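Local coordinates for putative Fe-S biosynthesis protein (Lactobacillus acidophilus, PDB 2QGO) that probably takes part in the assembly of iron-sulphur clusters, at residues A[7-10]-A[11-14]; A[75-78]-A[79-82]. All coordinates share one frame; numbering follows the deposited sequence.

Contact 1 (A[7-10]-A[11-14])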
ATOM      1  N   LYS A   7      -8.197   0.313  -7.999  1.00 25.82           N
ATOM      2  CA  LYS A   7      -9.557   0.114  -7.514  1.00 27.53           C
ATOM      3  C   LYS A   7      -9.506  -0.943  -6.417  1.00 26.77           C
ATOM      4  O   LYS A   7      -8.725  -1.898  -6.506  1.00 24.11           O
ATOM      5  CB  LYS A   7     -10.487  -0.348  -8.650  1.00 29.93           C
ATOM      6  CG  LYS A   7     -11.953  -0.415  -8.230  1.00 33.28           C
ATOM      7  CD  LYS A   7     -12.896  -0.463  -9.428  1.00 38.01           C
ATOM      8  CE  LYS A   7     -14.344  -0.150  -9.007  1.00 40.13           C
ATOM      9  NZ  LYS A   7     -15.285  -0.148 -10.177  1.00 41.23           N
ATOM     10  N   PHE A   8     -10.315  -0.756  -5.375  1.00 26.09           N
ATOM     11  CA  PHE A   8     -10.375  -1.707  -4.266  1.00 25.99           C
ATOM     12  C   PHE A   8     -11.725  -2.414  -4.325  1.00 27.06           C
ATOM     13  O   PHE A   8     -12.767  -1.758  -4.350  1.00 25.73           O
ATOM     14  CB  PHE A   8     -10.268  -1.001  -2.910  1.00 26.36           C
ATOM     15  CG  PHE A   8      -9.015  -0.189  -2.727  1.00 27.95           C
ATOM     16  CD1 PHE A   8      -8.913   1.089  -3.265  1.00 28.61           C
ATOM     17  CD2 PHE A   8      -7.940  -0.696  -1.998  1.00 28.57           C
ATOM     18  CE1 PHE A   8      -7.755   1.859  -3.080  1.00 28.64           C
ATOM     19  CE2 PHE A   8      -6.774   0.067  -1.806  1.00 28.62           C
ATOM     20  CZ  PHE A   8      -6.689   1.345  -2.349  1.00 27.72           C
ATOM     21  N   THR A   9     -11.714  -3.743  -4.344  1.00 26.42           N
ATOM     22  CA  THR A   9     -12.963  -4.495  -4.383  1.00 27.00           C
ATOM     23  C   THR A   9     -13.727  -4.279  -3.073  1.00 27.77           C
ATOM     24  O   THR A   9     -13.187  -3.723  -2.112  1.00 26.81           O
ATOM     25  CB  THR A   9     -12.709  -6.013  -4.559  1.00 26.47           C
ATOM     26  OG1 THR A   9     -12.068  -6.539  -3.387  1.00 25.32           O
ATOM     27  CG2 THR A   9     -11.830  -6.265  -5.774  1.00 24.63           C
ATOM     28  N   ASP A  10     -14.981  -4.719  -3.031  1.00 27.11           N
ATOM     29  CA  ASP A  10     -15.777  -4.561  -1.823  1.00 28.64           C
ATOM     30  C   ASP A  10     -15.124  -5.238  -0.623  1.00 28.22           C
ATOM     31  O   ASP A  10     -15.117  -4.692   0.479  1.00 27.42           O
ATOM     32  CB  ASP A  10     -17.194  -5.122  -2.019  1.00 31.49           C
ATOM     33  CG  ASP A  10     -18.036  -4.264  -2.951  1.00 35.68           C
ATOM     34  OD1 ASP A  10     -17.894  -3.016  -2.915  1.00 35.99           O
ATOM     35  OD2 ASP A  10     -18.853  -4.832  -3.713  1.00 39.39           O
ATOM     36  N   ASN A  11     -14.580  -6.429  -0.836  1.00 28.66           N
ATOM     37  CA  ASN A  11     -13.938  -7.170   0.242  1.00 28.68           C
ATOM     38  C   ASN A  11     -12.659  -6.489   0.725  1.00 28.58           C
ATOM     39  O   ASN A  11     -12.335  -6.547   1.913  1.00 28.85           O
ATOM     40  CB  ASN A  11     -13.658  -8.609  -0.206  1.00 30.45           C
ATOM     41  CG  ASN A  11     -14.939  -9.401  -0.447  1.00 33.34           C
ATOM     42  OD1 ASN A  11     -16.044  -8.872  -0.306  1.00 36.20           O
ATOM     43  ND2 ASN A  11     -14.797 -10.669  -0.812  1.00 35.24           N
ATOM     44  N   ALA A  12     -11.931  -5.841  -0.186  1.00 26.68           N
ATOM     45  CA  ALA A  12     -10.713  -5.137   0.199  1.00 25.93           C
ATOM     46  C   ALA A  12     -11.108  -3.915   1.031  1.00 25.02           C
ATOM     47  O   ALA A  12     -10.508  -3.637   2.071  1.00 24.87           O
ATOM     48  CB  ALA A  12      -9.931  -4.703  -1.037  1.00 24.35           C
ATOM     49  N   VAL A  13     -12.128  -3.192   0.571  1.00 25.60           N
ATOM     50  CA  VAL A  13     -12.611  -2.008   1.279  1.00 26.24           C
ATOM     51  C   VAL A  13     -13.089  -2.375   2.689  1.00 26.14           C
ATOM     52  O   VAL A  13     -12.742  -1.710   3.669  1.00 25.03           O
ATOM     53  CB  VAL A  13     -13.779  -1.336   0.514  1.00 27.87           C
ATOM     54  CG1 VAL A  13     -14.491  -0.328   1.416  1.00 26.40           C
ATOM     55  CG2 VAL A  13     -13.248  -0.648  -0.731  1.00 26.17           C
ATOM     56  N   ASP A  14     -13.893  -3.430   2.787  1.00 27.49           N
ATOM     57  CA  ASP A  14     -14.392  -3.871   4.086  1.00 28.62           C
ATOM     58  C   ASP A  14     -13.231  -4.187   5.011  1.00 27.48           C
ATOM     59  O   ASP A  14     -13.212  -3.767   6.167  1.00 27.63           O
ATOM     60  CB  ASP A  14     -15.260  -5.117   3.947  1.00 32.06           C
ATOM     61  CG  ASP A  14     -16.648  -4.799   3.457  1.00 37.07           C
ATOM     62  OD1 ASP A  14     -17.031  -3.603   3.455  1.00 40.37           O
ATOM     63  OD2 ASP A  14     -17.365  -5.753   3.080  1.00 40.56           O
TER

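Contact 2 (A[75-78]-A[79-82])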
ATOM      1  N   TYR A  75      -0.644   6.786  -2.028  1.00 24.36           N
ATOM      2  CA  TYR A  75       0.547   7.304  -2.700  1.00 24.22           C
ATOM      3  C   TYR A  75       1.615   6.249  -2.974  1.00 23.89           C
ATOM      4  O   TYR A  75       1.507   5.104  -2.545  1.00 20.60           O
ATOM      5  CB  TYR A  75       1.191   8.384  -1.833  1.00 24.22           C
ATOM      6  CG  TYR A  75       0.327   9.594  -1.585  1.00 26.49           C
ATOM      7  CD1 TYR A  75       0.578  10.791  -2.247  1.00 26.83           C
ATOM      8  CD2 TYR A  75      -0.739   9.550  -0.683  1.00 27.54           C
ATOM      9  CE1 TYR A  75      -0.206  11.922  -2.020  1.00 27.99           C
ATOM     10  CE2 TYR A  75      -1.541  10.685  -0.448  1.00 26.64           C
ATOM     11  CZ  TYR A  75      -1.261  11.869  -1.124  1.00 27.73           C
ATOM     12  OH  TYR A  75      -2.023  13.005  -0.918  1.00 28.92           O
ATOM     13  N   THR A  76       2.654   6.677  -3.687  1.00 24.57           N
ATOM     14  CA  THR A  76       3.802   5.838  -4.000  1.00 24.92           C
ATOM     15  C   THR A  76       4.959   6.763  -4.386  1.00 25.79           C
ATOM     16  O   THR A  76       4.836   7.983  -4.295  1.00 23.75           O
ATOM     17  CB  THR A  76       3.502   4.859  -5.152  1.00 26.45           C
ATOM     18  OG1 THR A  76       4.505   3.838  -5.176  1.00 26.26           O
ATOM     19  CG2 THR A  76       3.491   5.579  -6.492  1.00 25.95           C
ATOM     20  N   SER A  77       6.085   6.189  -4.793  1.00 26.64           N
ATOM     21  CA  SER A  77       7.240   6.994  -5.179  1.00 27.34           C
ATOM     22  C   SER A  77       7.622   6.746  -6.630  1.00 28.31           C
ATOM     23  O   SER A  77       7.116   5.821  -7.273  1.00 27.62           O
ATOM     24  CB  SER A  77       8.440   6.700  -4.265  1.00 28.43           C
ATOM     25  OG  SER A  77       8.911   5.369  -4.404  1.00 26.07           O
ATOM     26  N   ASP A  78       8.510   7.577  -7.157  1.00 31.58           N
ATOM     27  CA  ASP A  78       8.924   7.412  -8.541  1.00 33.73           C
ATOM     28  C   ASP A  78       9.607   6.066  -8.721  1.00 33.15           C
ATOM     29  O   ASP A  78       9.459   5.406  -9.749  1.00 34.30           O
ATOM     30  CB  ASP A  78       9.822   8.583  -8.962  1.00 37.19           C
ATOM     31  CG  ASP A  78       9.014   9.851  -9.240  1.00 40.97           C
ATOM     32  OD1 ASP A  78       8.014   9.748  -9.988  1.00 40.86           O
ATOM     33  OD2 ASP A  78       9.360  10.944  -8.719  1.00 43.13           O
ATOM     34  N   PHE A  79      10.327   5.631  -7.699  1.00 33.58           N
ATOM     35  CA  PHE A  79      10.992   4.338  -7.768  1.00 33.02           C
ATOM     36  C   PHE A  79      10.002   3.178  -7.756  1.00 32.80           C
ATOM     37  O   PHE A  79      10.099   2.244  -8.556  1.00 31.71           O
ATOM     38  CB  PHE A  79      11.931   4.161  -6.585  1.00 32.89           C
ATOM     39  CG  PHE A  79      12.484   2.771  -6.472  1.00 33.84           C
ATOM     40  CD1 PHE A  79      13.390   2.293  -7.422  1.00 33.97           C
ATOM     41  CD2 PHE A  79      12.081   1.928  -5.436  1.00 32.39           C
ATOM     42  CE1 PHE A  79      13.888   0.992  -7.343  1.00 33.74           C
ATOM     43  CE2 PHE A  79      12.575   0.620  -5.345  1.00 32.89           C
ATOM     44  CZ  PHE A  79      13.478   0.151  -6.299  1.00 33.39           C
ATOM     45  N   ASP A  80       9.067   3.225  -6.814  1.00 32.94           N
ATOM     46  CA  ASP A  80       8.080   2.160  -6.675  1.00 34.52           C
ATOM     47  C   ASP A  80       7.072   2.073  -7.821  1.00 34.31           C
ATOM     48  O   ASP A  80       6.557   0.997  -8.100  1.00 33.76           O
ATOM     49  CB  ASP A  80       7.338   2.303  -5.339  1.00 35.68           C
ATOM     50  CG  ASP A  80       8.223   2.005  -4.141  1.00 37.92           C
ATOM     51  OD1 ASP A  80       8.620   0.829  -3.954  1.00 38.38           O
ATOM     52  OD2 ASP A  80       8.524   2.950  -3.379  1.00 39.21           O
ATOM     53  N   LYS A  81       6.798   3.185  -8.498  1.00 34.71           N
ATOM     54  CA  LYS A  81       5.820   3.143  -9.583  1.00 37.10           C
ATOM     55  C   LYS A  81       6.257   2.336 -10.803  1.00 37.57           C
ATOM     56  O   LYS A  81       5.413   1.888 -11.584  1.00 37.46           O
ATOM     57  CB  LYS A  81       5.423   4.558 -10.015  1.00 37.61           C
ATOM     58  CG  LYS A  81       6.551   5.340 -10.640  1.00 41.62           C
ATOM     59  CD  LYS A  81       6.123   6.745 -11.054  1.00 40.64           C
ATOM     60  CE  LYS A  81       7.292   7.431 -11.750  1.00 42.66           C
ATOM     61  NZ  LYS A  81       7.052   8.868 -12.039  1.00 42.54           N
ATOM     62  N   THR A  82       7.561   2.128 -10.970  1.00 38.18           N
ATOM     63  CA  THR A  82       8.034   1.364 -12.114  1.00 39.58           C
ATOM     64  C   THR A  82       7.703  -0.122 -11.987  1.00 39.57           C
ATOM     65  O   THR A  82       7.617  -0.834 -12.995  1.00 39.58           O
ATOM     66  CB  THR A  82       9.555   1.544 -12.327  1.00 40.93           C
ATOM     67  OG1 THR A  82      10.249   1.356 -11.089  1.00 42.51           O
ATOM     68  CG2 THR A  82       9.847   2.937 -12.845  1.00 41.30           C
TER

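Contact 1 (A[7-10]-A[11-14])
Thr9 caps the first turn of helix 10-18 as its N-cap residue, its hydroxyl taking the N-H of Ala12 at the point where strand 6-8 gives way to the helix. The capping bond runs from Ala12 N to Thr9 OG1 at 3.3 Å, moderately bent at 153°. With chi1 at 67°, the hydroxyl sits between the backbone N and carbonyl carbon of its own residue, which turns it toward the N-H of Ala12; it is also hydrogen-bonded to Asp91 OD1 on the neighbouring strand 88-93, so the cap is tied to the sheet.

Two main-chain bonds start the helix proper: Val13 N to Thr9 O, 2.9 Å and nearly straight at 168°, and Asp14 N to Asp10 O, also 2.9 Å.

Apolar contact is made on the Phe8 side. Its ring leads off toward Val72 and Met90, leaving the CB methylene to meet the helix. Ala12 CB approaches that methylene to 4.2 Å, while Val13, which also touches Leu22 and Gln70, comes closer through one branch. That branch, CG2, lies anti to the carbonyl carbon of Val13 and reaches 3.7 Å from Phe8 CB and 3.4 Å from Thr9 O.

Contact 2 (A[75-78]-A[79-82])
Ser77 OG and the Asp80 side chain grip each other directly: the hydroxyl donates to Asp80 OD2 at 2.7 Å, meeting the oxygen on its anti side and 30° out of the carboxylate plane. The same OG accepts from Asp80 N at 3.2 Å along a nearly straight line (166°), so one hydroxyl serves both the backbone and the side chain of Asp80. This second bond makes Ser77 the N-cap of the short, weakly bonded helix 78-81, with Ser77 the one residue between strand 73-76 and the helix. A chi1 of 65° swings OG back over the main chain toward Asp80 N. Lys81 N donates to Ser77 O at 2.9 Å, the main-chain bond of the first turn.

On another flank, Asp78 and Lys81 lie side by side and point the same way, joined by a salt bridge from NZ to OD1 whose modelled length is too short to be taken literally. Beyond CG the lysine chain is extended, carrying the ammonium out alongside the aspartate.

Further out, the other carboxylate oxygen of Asp80, OD1, accepts from Thr30 N at the end of strand 25-30, so both oxygens are bonded. Thr76 OG1, itself bonded to Leu28 O, touches Asp80 CB at 3.2 Å. Thr76 also sends CG2 to within 4.1 Å of Lys81 CB, the two side chains crossing at about a right angle. One residue beyond Lys81, Thr82 OG1 donates back to Phe79 O at 2.7 Å.

In the fold
From the N terminus the chain runs first through strand 6-8, an outermost strand of the mixed sheet, and contact 1 turns it into helix 10-18. Strands 25-30, 50-55 and 64-65 follow before strand 73-76 ends in contact 2 and the short helix 78-81. Each contact closes only a tight local turn, and the two stand in series, neither nesting nor crossing. Their centres are 22 Å apart, on opposite sides of the chain's centre, and their nearest atoms remain about 8 Å from each other. What they share is the sheet: contact 1 is anchored to strand 88-93, contact 2 to strands 25-30 and 64-65.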